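Local coordinates for protein 3-oxosteroid 1-dehydrogenase (Sterolibacterium denitrificans, PDB 7P18) that probably catalyses the Delta1-dehydrogenation of 3-oxosteroids with the help of FAD, passing the electrons on to an acceptor, at residues A291-P296 with A493-T498; M317-W322 with P362-G367. One frame throughout, in Å; residues are numbered along the deposited sequence.

Interaction 1: residues A291-P296 with A493-T498. With FAD (flavin-adenine dinucleotide), chain C.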
loop_
_atom_site.group_PDB
_atom_site.type_symbol
_atom_site.label_atom_id
_atom_site.label_comp_id
_atom_site.label_asym_id
_atom_site.label_seq_id
_atom_site.Cartn_x
_atom_site.Cartn_y
_atom_site.Cartn_z
ATOM N N ALA A 291 12.109 -4.347 -10.554
ATOM C CA ALA A 291 12.961 -3.311 -9.927
ATOM C C ALA A 291 12.129 -2.055 -9.639
ATOM O O ALA A 291 12.533 -1.280 -8.793
ATOM C CB ALA A 291 14.125 -2.954 -10.856
ATOM N N TRP A 292 11.030 -1.838 -10.364
ATOM C CA TRP A 292 10.222 -0.603 -10.207
ATOM C C TRP A 292 9.313 -0.702 -8.972
ATOM O O TRP A 292 8.715 0.337 -8.598
ATOM C CB TRP A 292 9.410 -0.334 -11.450
ATOM C CG TRP A 292 10.221 -0.171 -12.690
ATOM C CD1 TRP A 292 11.554 0.104 -12.777
ATOM C CD2 TRP A 292 9.739 -0.333 -14.020
ATOM N NE1 TRP A 292 11.923 0.138 -14.083
ATOM C CE2 TRP A 292 10.857 -0.145 -14.870
ATOM C CE3 TRP A 292 8.504 -0.669 -14.595
ATOM C CZ2 TRP A 292 10.741 -0.213 -16.243
ATOM C CZ3 TRP A 292 8.397 -0.704 -15.962
ATOM C CH2 TRP A 292 9.496 -0.492 -16.772
ATOM N N SER A 293 9.216 -1.874 -8.351
ATOM C CA SER A 293 8.315 -2.099 -7.206
ATOM C C SER A 293 8.815 -1.327 -5.988
ATOM O O SER A 293 10.031 -1.168 -5.843
ATOM C CB SER A 293 8.153 -3.575 -6.916
ATOM O OG SER A 293 7.131 -3.789 -5.924
ATOM N N ALA A 294 7.873 -0.937 -5.110
ATOM C CA ALA A 294 8.106 -0.280 -3.810
ATOM C C ALA A 294 8.079 -1.304 -2.674
ATOM O O ALA A 294 8.249 -0.917 -1.548
ATOM C CB ALA A 294 7.049 0.782 -3.605
ATOM N N THR A 295 7.903 -2.589 -2.970
ATOM C CA THR A 295 7.692 -3.640 -1.957
ATOM C C THR A 295 9.018 -4.181 -1.449
ATOM O O THR A 295 10.072 -4.004 -2.092
ATOM C CB THR A 295 6.896 -4.810 -2.534
ATOM O OG1 THR A 295 7.629 -5.343 -3.656
ATOM C CG2 THR A 295 5.511 -4.374 -2.981
ATOM N N PRO A 296 8.985 -4.921 -0.329
ATOM C CA PRO A 296 10.125 -5.738 0.069
ATOM C C PRO A 296 10.418 -6.858 -0.936
ATOM O O PRO A 296 9.755 -7.006 -1.959
ATOM C CB PRO A 296 9.731 -6.279 1.451
ATOM C CG PRO A 296 8.662 -5.317 1.935
ATOM C CD PRO A 296 7.927 -4.915 0.684
ATOM N N ALA A 493 6.681 3.014 -13.768
ATOM C CA ALA A 493 5.364 2.365 -13.481
ATOM C C ALA A 493 5.583 1.353 -12.372
ATOM O O ALA A 493 5.720 0.147 -12.695
ATOM C CB ALA A 493 4.815 1.711 -14.737
ATOM N N GLY A 494 5.721 1.837 -11.137
ATOM C CA GLY A 494 5.920 1.030 -9.934
ATOM C C GLY A 494 4.628 0.384 -9.436
ATOM O O GLY A 494 3.596 0.490 -10.099
ATOM N N ASP A 495 4.731 -0.288 -8.306
ATOM C CA ASP A 495 3.621 -1.004 -7.661
ATOM C C ASP A 495 3.918 -1.120 -6.172
ATOM O O ASP A 495 5.069 -1.007 -5.750
ATOM C CB ASP A 495 3.414 -2.385 -8.306
ATOM C CG ASP A 495 4.570 -3.323 -8.025
ATOM O OD1 ASP A 495 4.718 -3.746 -6.857
ATOM O OD2 ASP A 495 5.394 -3.485 -8.964
ATOM N N ILE A 496 2.869 -1.359 -5.409
ATOM C CA ILE A 496 2.895 -1.743 -3.993
ATOM C C ILE A 496 2.401 -3.186 -3.852
ATOM O O ILE A 496 2.014 -3.573 -2.741
ATOM C CB ILE A 496 2.084 -0.703 -3.178
ATOM C CG1 ILE A 496 0.599 -0.649 -3.557
ATOM C CG2 ILE A 496 2.741 0.659 -3.354
ATOM C CD1 ILE A 496 -0.207 0.415 -2.787
ATOM N N GLY A 497 2.537 -3.982 -4.900
ATOM C CA GLY A 497 2.056 -5.381 -4.928
ATOM C C GLY A 497 1.239 -5.635 -6.175
ATOM O O GLY A 497 0.772 -4.680 -6.779
ATOM N N THR A 498 1.041 -6.912 -6.535
ATOM C CA THR A 498 0.073 -7.316 -7.556
ATOM C C THR A 498 -1.345 -7.318 -6.948
ATOM O O THR A 498 -1.497 -7.433 -5.713
ATOM C CB THR A 498 0.529 -8.644 -8.176
ATOM O OG1 THR A 498 0.840 -9.484 -7.062
ATOM C CG2 THR A 498 1.745 -8.414 -9.049
HETATM P PA FAD C . 2.531 -8.648 2.719
HETATM O O1A FAD C . 2.204 -7.568 3.685
HETATM O O2A FAD C . 3.679 -8.296 1.811
HETATM O O5B FAD C . 2.854 -9.951 3.560
HETATM C C5B FAD C . 3.183 -11.175 2.853
HETATM C C4B FAD C . 4.206 -11.917 3.659
HETATM O O4B FAD C . 4.295 -13.280 3.163
HETATM C C3B FAD C . 5.639 -11.345 3.612
HETATM O O3B FAD C . 6.173 -11.188 4.922
HETATM C C2B FAD C . 6.406 -12.377 2.781
HETATM O O2B FAD C . 7.803 -12.374 3.043
HETATM C C1B FAD C . 5.644 -13.663 3.102
HETATM N N9A FAD C . 5.811 -14.737 2.122
HETATM C C8A FAD C . 5.981 -14.650 0.769
HETATM N N7A FAD C . 6.205 -15.833 0.204
HETATM C C5A FAD C . 6.128 -16.740 1.253
HETATM C C6A FAD C . 6.262 -18.144 1.315
HETATM N N6A FAD C . 6.580 -18.918 0.270
HETATM N N1A FAD C . 6.128 -18.725 2.526
HETATM C C2A FAD C . 5.857 -17.950 3.580
HETATM N N3A FAD C . 5.783 -16.617 3.658
HETATM C C4A FAD C . 5.900 -16.073 2.434
HETATM N N1 FAD C . -2.175 -0.411 1.354
HETATM C C2 FAD C . -3.196 0.044 2.115
HETATM O O2 FAD C . -4.329 -0.465 2.034
HETATM N N3 FAD C . -3.024 1.029 3.003
HETATM C C4 FAD C . -1.899 1.827 3.008
HETATM O O4 FAD C . -1.764 2.640 3.917
HETATM C C4X FAD C . -0.802 1.418 2.204
HETATM N N5 FAD C . 0.312 2.132 2.209
HETATM C C5X FAD C . 1.375 1.658 1.476
HETATM C C6 FAD C . 2.608 2.348 1.539
HETATM C C7 FAD C . 3.752 1.846 0.933
HETATM C C7M FAD C . 5.070 2.585 1.039
HETATM C C8 FAD C . 3.691 0.596 0.292
HETATM C C8M FAD C . 4.932 0.007 -0.355
HETATM C C9 FAD C . 2.476 -0.045 0.152
HETATM C C9A FAD C . 1.308 0.432 0.779
HETATM N N10 FAD C . 0.064 -0.210 0.673
HETATM C C10 FAD C . -1.026 0.243 1.405
HETATM C "C1'" FAD C . -0.053 -1.513 0.010
HETATM C "C2'" FAD C . 0.037 -2.640 1.062
HETATM O "O2'" FAD C . 1.205 -2.539 1.876
HETATM C "C3'" FAD C . -0.025 -4.045 0.439
HETATM O "O3'" FAD C . -0.960 -4.106 -0.640
HETATM C "C4'" FAD C . -0.325 -5.088 1.496
HETATM O "O4'" FAD C . 0.630 -4.941 2.538
HETATM C "C5'" FAD C . -0.317 -6.511 0.981
HETATM O "O5'" FAD C . -0.512 -7.354 2.132
HETATM P P FAD C . -0.308 -8.926 2.015
HETATM O O1P FAD C . -0.569 -9.388 3.384
HETATM O O2P FAD C . -0.978 -9.504 0.851
HETATM O O3P FAD C . 1.302 -9.066 1.754
#
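In the wall of the FAD pocket, where the loop 291-296 lies against the corner of strand 486-502, Ser293 and Asp495 meet side chain to side chain. Ser293 OG donates to Asp495 OD1 at 2.6 Å, coming in on the syn side of the oxygen but 30° out of the carboxylate plane. Gly497 N reaches the same OD1 at 2.9 Å from the opposite face and takes its anti lone pair, so two donors grip one oxygen. The second of these bonds closes an Asx turn; with Asp495 CG between its own backbone N and carbonyl carbon (chi1 68°), the carboxylate stays close to the turning chain. Asp495 OD2 forms a salt bridge to Arg280, which leaves both carboxylate oxygens engaged and should favour the charged form of this buried acid. On the loop side the serine mirrors this turn: Ser293 OG, anti to the backbone N (chi1 -172°), accepts from Thr295 N at 3.3 Å in an ST turn. The two turns thus face each other across the OG-OD1 bond, while the backbones are joined by a hydrogen bond from Ala294 N to Asp495 O at 2.9 Å. Beyond it, Thr295 CG2 packs on the peptide between Ile496 and Gly497, 3.4 Å from Ile496 C. At the other end, the edge of the Trp292 ring approaches Ala493 O through CE3 at 3.5 Å, and Trp292 O lies so near Gly494 CA, 3.2 Å away, that a side chain on Gly494 would collide with it. Both segments reach the flavin. Ile496 lies against one face of the flavin, CD1 3.4 Å from FAD C1' and CG2 beside ring atoms C9 and C8, while Ala294 O approaches the methyl carbon C8M.

Interaction 2: residues M317-W322 with P362-G367. With ANB (androsta-1,4-diene-3,17-dione), chain D.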
loop_
_atom_site.group_PDB
_atom_site.type_symbol
_atom_site.label_atom_id
_atom_site.label_comp_id
_atom_site.label_asym_id
_atom_site.label_seq_id
_atom_site.Cartn_x
_atom_site.Cartn_y
_atom_site.Cartn_z
ATOM N N MET A 317 -5.288 -11.029 -12.999
ATOM C CA MET A 317 -3.815 -11.255 -12.899
ATOM C C MET A 317 -3.055 -10.199 -13.722
ATOM O O MET A 317 -1.847 -10.055 -13.499
ATOM C CB MET A 317 -3.473 -12.667 -13.342
ATOM C CG MET A 317 -3.978 -13.717 -12.368
ATOM S SD MET A 317 -3.139 -13.744 -10.840
ATOM C CE MET A 317 -1.621 -14.603 -11.301
ATOM N N ASP A 318 -3.741 -9.504 -14.607
ATOM C CA ASP A 318 -3.126 -8.456 -15.465
ATOM C C ASP A 318 -3.043 -7.111 -14.718
ATOM O O ASP A 318 -2.440 -6.180 -15.286
ATOM C CB ASP A 318 -3.835 -8.383 -16.820
ATOM C CG ASP A 318 -5.323 -8.090 -16.767
ATOM O OD1 ASP A 318 -5.971 -8.471 -15.808
ATOM O OD2 ASP A 318 -5.798 -7.437 -17.660
ATOM N N TRP A 319 -3.557 -7.017 -13.476
ATOM C CA TRP A 319 -3.568 -5.743 -12.708
ATOM C C TRP A 319 -2.558 -5.778 -11.558
ATOM O O TRP A 319 -2.419 -6.806 -10.859
ATOM C CB TRP A 319 -4.989 -5.436 -12.192
ATOM C CG TRP A 319 -5.800 -4.734 -13.234
ATOM C CD1 TRP A 319 -6.312 -5.284 -14.360
ATOM C CD2 TRP A 319 -6.042 -3.330 -13.348
ATOM N NE1 TRP A 319 -6.919 -4.349 -15.131
ATOM C CE2 TRP A 319 -6.785 -3.136 -14.530
ATOM C CE3 TRP A 319 -5.782 -2.225 -12.533
ATOM C CZ2 TRP A 319 -7.229 -1.888 -14.948
ATOM C CZ3 TRP A 319 -6.239 -0.991 -12.938
ATOM C CH2 TRP A 319 -6.948 -0.822 -14.120
ATOM N N ALA A 320 -1.899 -4.646 -11.316
ATOM C CA ALA A 320 -1.080 -4.435 -10.115
ATOM C C ALA A 320 -1.633 -3.206 -9.390
ATOM O O ALA A 320 -2.352 -2.374 -10.018
ATOM C CB ALA A 320 0.394 -4.281 -10.448
ATOM N N TRP A 321 -1.261 -3.083 -8.138
ATOM C CA TRP A 321 -1.531 -1.865 -7.357
ATOM C C TRP A 321 -0.479 -0.826 -7.787
ATOM O O TRP A 321 0.517 -0.659 -7.076
ATOM C CB TRP A 321 -1.513 -2.155 -5.866
ATOM C CG TRP A 321 -2.495 -3.169 -5.335
ATOM C CD1 TRP A 321 -2.198 -4.383 -4.802
ATOM C CD2 TRP A 321 -3.893 -2.965 -5.057
ATOM N NE1 TRP A 321 -3.319 -4.973 -4.259
ATOM C CE2 TRP A 321 -4.382 -4.141 -4.450
ATOM C CE3 TRP A 321 -4.789 -1.950 -5.345
ATOM C CZ2 TRP A 321 -5.705 -4.266 -4.032
ATOM C CZ3 TRP A 321 -6.102 -2.069 -4.954
ATOM C CH2 TRP A 321 -6.551 -3.221 -4.307
ATOM N N TRP A 322 -0.682 -0.197 -8.935
ATOM C CA TRP A 322 0.347 0.710 -9.531
ATOM C C TRP A 322 0.641 1.858 -8.554
ATOM O O TRP A 322 -0.276 2.328 -7.804
ATOM C CB TRP A 322 -0.056 1.269 -10.896
ATOM C CG TRP A 322 -0.553 0.261 -11.876
ATOM C CD1 TRP A 322 -1.803 0.180 -12.402
ATOM C CD2 TRP A 322 0.224 -0.797 -12.490
ATOM N NE1 TRP A 322 -1.860 -0.868 -13.289
ATOM C CE2 TRP A 322 -0.655 -1.511 -13.320
ATOM C CE3 TRP A 322 1.543 -1.237 -12.373
ATOM C CZ2 TRP A 322 -0.236 -2.605 -14.084
ATOM C CZ3 TRP A 322 1.940 -2.364 -13.074
ATOM C CH2 TRP A 322 1.063 -3.018 -13.943
ATOM N N PRO A 362 -5.384 9.518 -8.130
ATOM C CA PRO A 362 -5.004 8.380 -7.303
ATOM C C PRO A 362 -3.940 7.548 -8.037
ATOM O O PRO A 362 -4.001 7.459 -9.268
ATOM C CB PRO A 362 -6.309 7.581 -7.135
ATOM C CG PRO A 362 -7.384 8.662 -7.279
ATOM C CD PRO A 362 -6.842 9.607 -8.344
ATOM N N TYR A 363 -3.018 6.951 -7.266
ATOM C CA TYR A 363 -1.823 6.250 -7.821
ATOM C C TYR A 363 -2.235 5.073 -8.711
ATOM O O TYR A 363 -1.527 4.836 -9.726
ATOM C CB TYR A 363 -0.847 5.825 -6.734
ATOM C CG TYR A 363 -1.451 5.515 -5.388
ATOM C CD1 TYR A 363 -1.808 6.552 -4.541
ATOM C CD2 TYR A 363 -1.618 4.230 -4.941
ATOM C CE1 TYR A 363 -2.337 6.305 -3.284
ATOM C CE2 TYR A 363 -2.165 3.968 -3.681
ATOM C CZ TYR A 363 -2.551 5.008 -2.862
ATOM O OH TYR A 363 -3.126 4.804 -1.620
ATOM N N LEU A 364 -3.295 4.325 -8.391
ATOM C CA LEU A 364 -3.702 3.186 -9.259
ATOM C C LEU A 364 -4.010 3.666 -10.669
ATOM O O LEU A 364 -3.454 3.116 -11.658
ATOM C CB LEU A 364 -4.914 2.473 -8.650
ATOM C CG LEU A 364 -5.450 1.304 -9.458
ATOM C CD1 LEU A 364 -4.497 0.134 -9.462
ATOM C CD2 LEU A 364 -6.799 0.838 -8.916
ATOM N N GLU A 365 -4.844 4.692 -10.791
ATOM C CA GLU A 365 -5.268 5.232 -12.099
ATOM C C GLU A 365 -4.085 5.912 -12.782
ATOM O O GLU A 365 -4.050 5.879 -14.020
ATOM C CB GLU A 365 -6.460 6.167 -11.918
ATOM C CG GLU A 365 -7.773 5.382 -11.783
ATOM C CD GLU A 365 -8.031 4.772 -10.435
ATOM O OE1 GLU A 365 -7.434 5.278 -9.469
ATOM O OE2 GLU A 365 -8.825 3.774 -10.365
ATOM N N PHE A 366 -3.170 6.511 -12.006
ATOM C CA PHE A 366 -1.949 7.147 -12.566
ATOM C C PHE A 366 -1.117 6.084 -13.313
ATOM O O PHE A 366 -0.772 6.302 -14.475
ATOM C CB PHE A 366 -1.204 7.857 -11.444
ATOM C CG PHE A 366 -0.047 8.699 -11.927
ATOM C CD1 PHE A 366 1.118 8.079 -12.338
ATOM C CD2 PHE A 366 -0.097 10.092 -11.869
ATOM C CE1 PHE A 366 2.187 8.822 -12.787
ATOM C CE2 PHE A 366 0.992 10.841 -12.278
ATOM C CZ PHE A 366 2.143 10.200 -12.724
ATOM N N GLY A 367 -0.777 4.963 -12.662
ATOM C CA GLY A 367 -0.087 3.817 -13.293
ATOM C C GLY A 367 -0.814 3.343 -14.540
ATOM O O GLY A 367 -0.166 3.210 -15.624
HETATM C C1 ANB D . -0.660 4.721 0.671
HETATM C C10 ANB D . -0.924 5.883 1.582
HETATM C C11 ANB D . 1.637 6.375 1.775
HETATM C C12 ANB D . 2.794 6.911 2.630
HETATM C C13 ANB D . 2.381 8.173 3.365
HETATM C C14 ANB D . 1.186 7.818 4.260
HETATM C C15 ANB D . 1.063 9.022 5.204
HETATM C C16 ANB D . 2.522 9.439 5.460
HETATM C C17 ANB D . 3.345 8.739 4.399
HETATM C C18 ANB D . 2.111 9.355 2.404
HETATM C C19 ANB D . -1.249 7.101 0.672
HETATM C C2 ANB D . -1.590 3.848 0.281
HETATM C C3 ANB D . -2.885 3.785 0.957
HETATM C C4 ANB D . -2.964 4.578 2.178
HETATM C C5 ANB D . -2.127 5.589 2.451
HETATM C C6 ANB D . -2.404 6.531 3.589
HETATM C C7 ANB D . -1.167 6.894 4.397
HETATM C C8 ANB D . -0.038 7.346 3.481
HETATM C C9 ANB D . 0.307 6.182 2.522
HETATM O O1 ANB D . -3.820 3.086 0.545
HETATM O O2 ANB D . 4.552 8.672 4.382
#
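Leu364 and Trp322 meet where strand 320-322 passes helix 363-367 at 99°, their axes 6.8 Å apart. Leu364 CG is anti to its backbone N (chi1 179°), and from there CD1 reaches toward the strand, 3.3 Å from Ala320 O. The same methyl touches the edge of the Trp319 ring at CZ3, 4.0 Å away, the two side chains crossing at about a right angle, and it also lies near Trp322 CD1. The Trp322 ring turns its CD1 edge to Leu364 O at 3.4 Å, close to the ring plane, while Ala320 O stands over one of its faces, offset toward the rim. Trp322 CB rests 3.5 Å from Gly367 CA, close enough that any side chain at Gly367 would clash with it. Tyr363 opens the helix, and the edge of its ring meets Trp322 O in plane, CD2 being 3.7 Å away. Tyr363 OH is hydrogen-bonded to Tyr118 OH, and CZ approaches ANB C2 at 3.5 Å. A phenylalanine here would remove that hydroxyl and probably leave Tyr118 OH without this partner. Phe338 and Tyr536 meet the Tyr363 ring edge-to-face, completing an aromatic cluster at the A-ring end of the steroid pocket.

Interactions 1 and 2 are tied through adjoining strands of one antiparallel sheet, 486-502 and 320-326, with their centres about 10 Å apart. Trp321 probably makes two backbone hydrogen bonds to the corner of 493-498: its N to Gly497 O at 2.9 Å and its O to Ile496 N at 3.0 Å. Gly494 O also packs on Trp322 CE3 at 3.5 Å. In sequence, interaction 2 is nested inside the loop that interaction 1 closes. The two serve neighbouring ligands: Ala294 and Ile496 line the FAD pocket, Tyr363 the steroid pocket, and the Ile496 side chain comes within about 5 Å of the bound androstadienedione.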